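Local coordinates for alkaline phosphatase (Thermus thermophilus, PDB 7KWD), which probably removes phosphate from phosphomonoesters as a homodimeric, metal-dependent hydrolase of the alkaline phosphatase family, using zinc and magnesium ions, at residues T143-T148 with N160-I165; F152-P157 with A166-E171. All coordinates share one frame; numbering follows the deposited sequence.

Contact 1 of 2, residues T143-T148 with N160-I165; sequences TVTHAT and NAEERI. With MG (magnesium ion), chain D.
Glu162 reaches Thr143 and Thr145 on a stretched side chain: CG stands anti to the carbonyl carbon (chi1 -66°), and CD is anti to CA (chi2 -176°). Both threonines hold OG1 between their backbone N and carbonyl carbon, a rotamer that leaves the two hydroxyls facing one carboxylate oxygen. Glu162 OE2 accepts from Thr145 OG1 at 2.6 Å and from Thr143 OG1 at 2.8 Å. The donors approach differently, Thr143 on the syn lone pair and Thr145 on the anti side, 19° out of the carboxylate plane, a pairing that restrains rotation of the group. A water donates to the second oxygen, Glu162 OE1, at 2.6 Å and binds Thr143 OG1 weakly. OE1 also lies near the plane of the His146 ring at its edge, 4.0 Å from CD2. The hydroxyls belong to a type I beta turn, Thr143 to His146, that joins strand 135-140 to helix 147-153, with His146 as N-cap; Glu162 sits in the first turn of helix 162-172. One helical turn on from Glu162, Ile165 CG2 packs on Thr145 CB at 3.8 Å. Beyond the turn, Thr148 OG1 binds the magnesium ion at 2.4 Å, and Asp47 and Glu270 with three waters complete the site. One of these waters is hydrogen-bonded to His146 ND1, 2.9 Å away, and accepts from Thr148 N.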
loop_
_atom_site.group_PDB
_atom_site.type_symbol
_atom_site.label_atom_id
_atom_site.label_comp_id
_atom_site.label_asym_id
_atom_site.label_seq_id
_atom_site.Cartn_x
_atom_site.Cartn_y
_atom_site.Cartn_z
ATOM N N THR A 143 -22.711 10.202 -7.296
ATOM C CA THR A 143 -23.478 11.243 -7.965
ATOM C C THR A 143 -22.730 11.649 -9.225
ATOM O O THR A 143 -21.498 11.733 -9.240
ATOM C CB THR A 143 -23.691 12.462 -7.064
ATOM O OG1 THR A 143 -22.432 12.901 -6.579
ATOM C CG2 THR A 143 -24.603 12.109 -5.880
ATOM N N VAL A 144 -23.480 11.850 -10.308
ATOM C CA VAL A 144 -22.842 12.063 -11.592
ATOM C C VAL A 144 -22.077 13.375 -11.614
ATOM O O VAL A 144 -21.144 13.539 -12.418
ATOM C CB VAL A 144 -23.923 11.971 -12.682
ATOM C CG1 VAL A 144 -24.834 13.234 -12.654
ATOM C CG2 VAL A 144 -23.259 11.790 -14.018
ATOM N N THR A 145 -22.438 14.300 -10.723
ATOM C CA THR A 145 -21.840 15.616 -10.556
ATOM C C THR A 145 -20.688 15.605 -9.536
ATOM O O THR A 145 -20.162 16.664 -9.169
ATOM C CB THR A 145 -22.948 16.586 -10.085
ATOM O OG1 THR A 145 -23.604 15.960 -8.968
ATOM C CG2 THR A 145 -24.005 16.850 -11.143
ATOM N N HIS A 146 -20.289 14.439 -9.061
ATOM C CA HIS A 146 -19.252 14.359 -8.044
ATOM C C HIS A 146 -17.890 14.755 -8.619
ATOM O O HIS A 146 -17.725 15.002 -9.814
ATOM C CB HIS A 146 -19.236 12.954 -7.454
ATOM C CG HIS A 146 -18.827 12.894 -6.019
ATOM N ND1 HIS A 146 -17.736 12.162 -5.597
ATOM C CD2 HIS A 146 -19.384 13.432 -4.899
ATOM C CE1 HIS A 146 -17.624 12.270 -4.282
ATOM N NE2 HIS A 146 -18.611 13.030 -3.833
ATOM N N ALA A 147 -16.911 14.853 -7.716
ATOM C CA ALA A 147 -15.663 15.540 -8.041
ATOM C C ALA A 147 -14.918 14.872 -9.181
ATOM O O ALA A 147 -14.375 15.553 -10.056
ATOM C CB ALA A 147 -14.758 15.587 -6.821
ATOM N N THR A 148 -14.885 13.538 -9.211
ATOM C CA THR A 148 -13.992 12.883 -10.160
ATOM C C THR A 148 -14.465 13.089 -11.586
ATOM O O THR A 148 -13.666 13.526 -12.432
ATOM C CB THR A 148 -13.858 11.402 -9.802
ATOM O OG1 THR A 148 -13.279 11.283 -8.496
ATOM C CG2 THR A 148 -12.975 10.724 -10.815
ATOM N N ASN A 160 -18.680 20.861 -3.864
ATOM C CA ASN A 160 -19.949 20.442 -3.278
ATOM C C ASN A 160 -21.157 21.169 -3.858
ATOM O O ASN A 160 -22.297 20.787 -3.552
ATOM C CB ASN A 160 -19.855 20.630 -1.760
ATOM C CG ASN A 160 -18.903 19.638 -1.117
ATOM O OD1 ASN A 160 -18.878 18.459 -1.473
ATOM N ND2 ASN A 160 -18.093 20.121 -0.196
ATOM N N ALA A 161 -20.951 22.157 -4.719
ATOM C CA ALA A 161 -22.058 22.884 -5.328
ATOM C C ALA A 161 -22.636 22.083 -6.493
ATOM O O ALA A 161 -22.651 22.501 -7.649
ATOM C CB ALA A 161 -21.580 24.262 -5.763
ATOM N N GLU A 162 -23.102 20.879 -6.171
ATOM C CA GLU A 162 -23.478 19.959 -7.245
ATOM C C GLU A 162 -24.764 20.361 -7.925
ATOM O O GLU A 162 -24.979 19.980 -9.089
ATOM C CB GLU A 162 -23.598 18.540 -6.692
ATOM C CG GLU A 162 -22.226 18.007 -6.231
ATOM C CD GLU A 162 -22.280 16.552 -5.767
ATOM O OE1 GLU A 162 -22.153 16.329 -4.537
ATOM O OE2 GLU A 162 -22.474 15.663 -6.639
ATOM N N GLU A 163 -25.629 21.130 -7.253
ATOM C CA GLU A 163 -26.811 21.652 -7.929
ATOM C C GLU A 163 -26.396 22.561 -9.078
ATOM O O GLU A 163 -26.923 22.469 -10.196
ATOM C CB GLU A 163 -27.704 22.379 -6.913
ATOM C CG GLU A 163 -29.154 22.440 -7.344
ATOM C CD GLU A 163 -30.114 22.996 -6.292
ATOM O OE1 GLU A 163 -30.756 24.037 -6.611
ATOM O OE2 GLU A 163 -30.229 22.386 -5.199
ATOM N N ARG A 164 -25.399 23.399 -8.840
ATOM C CA ARG A 164 -24.871 24.253 -9.899
ATOM C C ARG A 164 -24.104 23.440 -10.941
ATOM O O ARG A 164 -24.227 23.693 -12.148
ATOM C CB ARG A 164 -23.972 25.320 -9.260
ATOM C CG ARG A 164 -23.146 26.186 -10.229
ATOM C CD ARG A 164 -24.008 26.908 -11.283
ATOM N NE ARG A 164 -23.145 27.583 -12.248
ATOM C CZ ARG A 164 -23.376 27.691 -13.558
ATOM N NH1 ARG A 164 -24.475 27.180 -14.102
ATOM N NH2 ARG A 164 -22.480 28.314 -14.323
ATOM N N ILE A 165 -23.303 22.464 -10.491
ATOM C CA ILE A 165 -22.540 21.621 -11.410
ATOM C C ILE A 165 -23.472 20.927 -12.413
ATOM O O ILE A 165 -23.164 20.831 -13.598
ATOM C CB ILE A 165 -21.697 20.617 -10.593
ATOM C CG1 ILE A 165 -20.571 21.354 -9.840
ATOM C CG2 ILE A 165 -21.054 19.556 -11.498
ATOM C CD1 ILE A 165 -19.892 20.490 -8.771
HETATM MG MG MG D . -14.631 10.077 -6.966
HETATM O O HOH W 1 -22.947 14.126 -3.441
HETATM O O HOH W 2 -16.283 11.094 -7.828
HETATM O O HOH W 3 -14.580 11.570 -5.707
HETATM O O HOH W 4 -15.562 8.821 -5.243
#

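Contact 2 of 2, residues F152-P157 with A166-E171; sequences FVISNP and AEQYLE
Gln168 crosses from helix 162-172 to Ile154, Ser155 and Asn156, and its side chain can be traced atom by atom. CB lies 4.1 Å from Ile154 CG2, the apolar start of the path. CG is anti to the carbonyl carbon and CD anti to CA, an extended chain that brings CD within 3.9 Å of Ser155 O. There OE1 and NE2 take separate partners. NE2 donates to Ser155 O at 2.9 Å with an N-H...O angle of 157°; the acceptor lies in the Gln168 amide plane, whereas the donor stands above the plane of the Ser155 carbonyl. OE1 accepts from Asn156 ND2 at 2.9 Å in a nearly straight bond of 172°, although the two amide planes are turned 49° apart. Ile154 CD1 packs beside the same amide, 3.8 Å from OE1.

Within the alkaline phosphatase fold, segment 152-157 runs from the weakly bonded last residues of helix 147-153 into the connection that leads to helix 162-172. Asn156 OD1 accepts from Asp158 N, a bond consistent with the amide orientation that turns ND2 toward Gln168, and Ser155 OG binds Ala114 O on another part of the chain. An alanine at Gln168 would probably leave Ser155 O and Asn156 ND2 without these mates and open a gap beside Ile154 CD1.

One residue further along the helix, Tyr169 CE1 approaches Val153 CG2 at 3.8 Å, the side chains crossing at about a right angle. Ile154 CG1 sits at the ring edge, near its plane, 4.2 Å from CE1. The ring stacks on Tyr177 of strand 176-178.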
loop_
_atom_site.group_PDB
_atom_site.type_symbol
_atom_site.label_atom_id
_atom_site.label_comp_id
_atom_site.label_asym_id
_atom_site.label_seq_id
_atom_site.Cartn_x
_atom_site.Cartn_y
_atom_site.Cartn_z
ATOM N N PHE A 152 -13.106 16.612 -14.728
ATOM C CA PHE A 152 -12.636 16.407 -16.078
ATOM C C PHE A 152 -13.286 17.325 -17.089
ATOM O O PHE A 152 -12.742 17.465 -18.191
ATOM C CB PHE A 152 -12.854 14.966 -16.539
ATOM C CG PHE A 152 -11.740 14.044 -16.137
ATOM C CD1 PHE A 152 -11.221 14.095 -14.863
ATOM C CD2 PHE A 152 -11.201 13.167 -17.035
ATOM C CE1 PHE A 152 -10.183 13.260 -14.481
ATOM C CE2 PHE A 152 -10.158 12.341 -16.673
ATOM C CZ PHE A 152 -9.659 12.373 -15.402
ATOM N N VAL A 153 -14.420 17.959 -16.754
ATOM C CA VAL A 153 -15.212 18.695 -17.732
ATOM C C VAL A 153 -15.409 20.163 -17.362
ATOM O O VAL A 153 -15.470 21.012 -18.258
ATOM C CB VAL A 153 -16.581 18.022 -17.967
ATOM C CG1 VAL A 153 -16.381 16.792 -18.759
ATOM C CG2 VAL A 153 -17.217 17.707 -16.634
ATOM N N ILE A 154 -15.548 20.509 -16.078
ATOM C CA ILE A 154 -15.948 21.888 -15.745
ATOM C C ILE A 154 -15.143 22.456 -14.582
ATOM O O ILE A 154 -14.485 21.745 -13.828
ATOM C CB ILE A 154 -17.460 22.007 -15.433
ATOM C CG1 ILE A 154 -17.897 21.046 -14.314
ATOM C CG2 ILE A 154 -18.304 21.761 -16.708
ATOM C CD1 ILE A 154 -17.753 21.624 -12.871
ATOM N N SER A 155 -15.228 23.775 -14.430
ATOM C CA SER A 155 -14.511 24.485 -13.384
ATOM C C SER A 155 -15.486 25.069 -12.375
ATOM O O SER A 155 -16.501 25.669 -12.745
ATOM C CB SER A 155 -13.663 25.638 -13.941
ATOM O OG SER A 155 -13.019 26.272 -12.836
ATOM N N ASN A 156 -15.163 24.921 -11.102
ATOM C CA ASN A 156 -16.028 25.450 -10.051
ATOM C C ASN A 156 -15.265 25.522 -8.740
ATOM O O ASN A 156 -14.572 24.560 -8.371
ATOM C CB ASN A 156 -17.274 24.559 -9.898
ATOM C CG ASN A 156 -18.324 25.187 -9.001
ATOM O OD1 ASN A 156 -18.027 25.588 -7.872
ATOM N ND2 ASN A 156 -19.548 25.284 -9.505
ATOM N N PRO A 157 -15.372 26.635 -8.000
ATOM C CA PRO A 157 -14.568 26.779 -6.778
ATOM C C PRO A 157 -14.995 25.875 -5.649
ATOM O O PRO A 157 -14.209 25.714 -4.715
ATOM C CB PRO A 157 -14.752 28.255 -6.386
ATOM C CG PRO A 157 -15.978 28.692 -7.104
ATOM C CD PRO A 157 -16.047 27.898 -8.364
ATOM N N ALA A 166 -24.638 20.478 -11.959
ATOM C CA ALA A 166 -25.605 19.865 -12.868
ATOM C C ALA A 166 -26.021 20.829 -13.967
ATOM O O ALA A 166 -26.220 20.424 -15.121
ATOM C CB ALA A 166 -26.830 19.377 -12.077
ATOM N N GLU A 167 -26.130 22.118 -13.633
ATOM C CA GLU A 167 -26.410 23.108 -14.659
ATOM C C GLU A 167 -25.222 23.229 -15.604
ATOM O O GLU A 167 -25.381 23.345 -16.828
ATOM C CB GLU A 167 -26.714 24.480 -14.019
ATOM C CG GLU A 167 -27.929 24.581 -13.088
ATOM C CD GLU A 167 -27.908 25.889 -12.280
ATOM O OE1 GLU A 167 -27.592 26.929 -12.864
ATOM O OE2 GLU A 167 -28.155 25.879 -11.064
ATOM N N GLN A 168 -24.013 23.236 -15.045
ATOM C CA GLN A 168 -22.813 23.299 -15.879
ATOM C C GLN A 168 -22.723 22.098 -16.818
ATOM O O GLN A 168 -22.239 22.222 -17.945
ATOM C CB GLN A 168 -21.589 23.389 -14.979
ATOM C CG GLN A 168 -21.476 24.717 -14.225
ATOM C CD GLN A 168 -20.280 24.723 -13.299
ATOM O OE1 GLN A 168 -20.383 24.305 -12.146
ATOM N NE2 GLN A 168 -19.140 25.191 -13.800
ATOM N N TYR A 169 -23.179 20.920 -16.362
ATOM C CA TYR A 169 -23.195 19.734 -17.220
ATOM C C TYR A 169 -24.100 19.931 -18.429
ATOM O O TYR A 169 -23.751 19.544 -19.563
ATOM C CB TYR A 169 -23.673 18.526 -16.416
ATOM C CG TYR A 169 -22.635 17.835 -15.590
ATOM C CD1 TYR A 169 -21.384 18.413 -15.342
ATOM C CD2 TYR A 169 -22.879 16.574 -15.098
ATOM C CE1 TYR A 169 -20.434 17.732 -14.596
ATOM C CE2 TYR A 169 -21.945 15.894 -14.354
ATOM C CZ TYR A 169 -20.721 16.475 -14.101
ATOM O OH TYR A 169 -19.801 15.757 -13.347
ATOM N N LEU A 170 -25.287 20.514 -18.207
ATOM C CA LEU A 170 -26.182 20.805 -19.324
ATOM C C LEU A 170 -25.507 21.719 -20.340
ATOM O O LEU A 170 -25.606 21.496 -21.546
ATOM C CB LEU A 170 -27.469 21.442 -18.799
ATOM C CG LEU A 170 -28.526 21.873 -19.821
ATOM C CD1 LEU A 170 -29.038 20.688 -20.660
ATOM C CD2 LEU A 170 -29.701 22.578 -19.113
ATOM N N GLU A 171 -24.826 22.764 -19.864
ATOM C CA GLU A 171 -24.181 23.699 -20.779
ATOM C C GLU A 171 -22.972 23.058 -21.449
ATOM O O GLU A 171 -22.729 23.273 -22.641
ATOM C CB GLU A 171 -23.772 24.974 -20.033
ATOM C CG GLU A 171 -23.255 26.084 -20.964
ATOM C CD GLU A 171 -22.663 27.247 -20.191
ATOM O OE1 GLU A 171 -22.843 27.270 -18.947
ATOM O OE2 GLU A 171 -22.013 28.127 -20.818
#

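Contacts 1 and 2 join successive turns of helix 162-172 to the chain just before and just after helix 147-153, Val153 being that helix's last residue, their segments alternating along the chain and their centres 8 Å apart. Tyr169 ties them together: its OH lies 2.8 Å from Val144 O, a probable hydrogen bond, and packs 3.5 Å from Thr145 CA. Thr145 CG2 also packs on the backbone N of Ala166, 3.8 Å away. Contact 1 contains Thr148, a magnesium ligand, and His146, whose side chain is about 6 Å from that of Ser95, the predicted phosphoserine nucleophile. Contact 2 lies farther out, the side chain of Tyr169 being about 10 Å from magnesium and about 14 Å from a zinc ion.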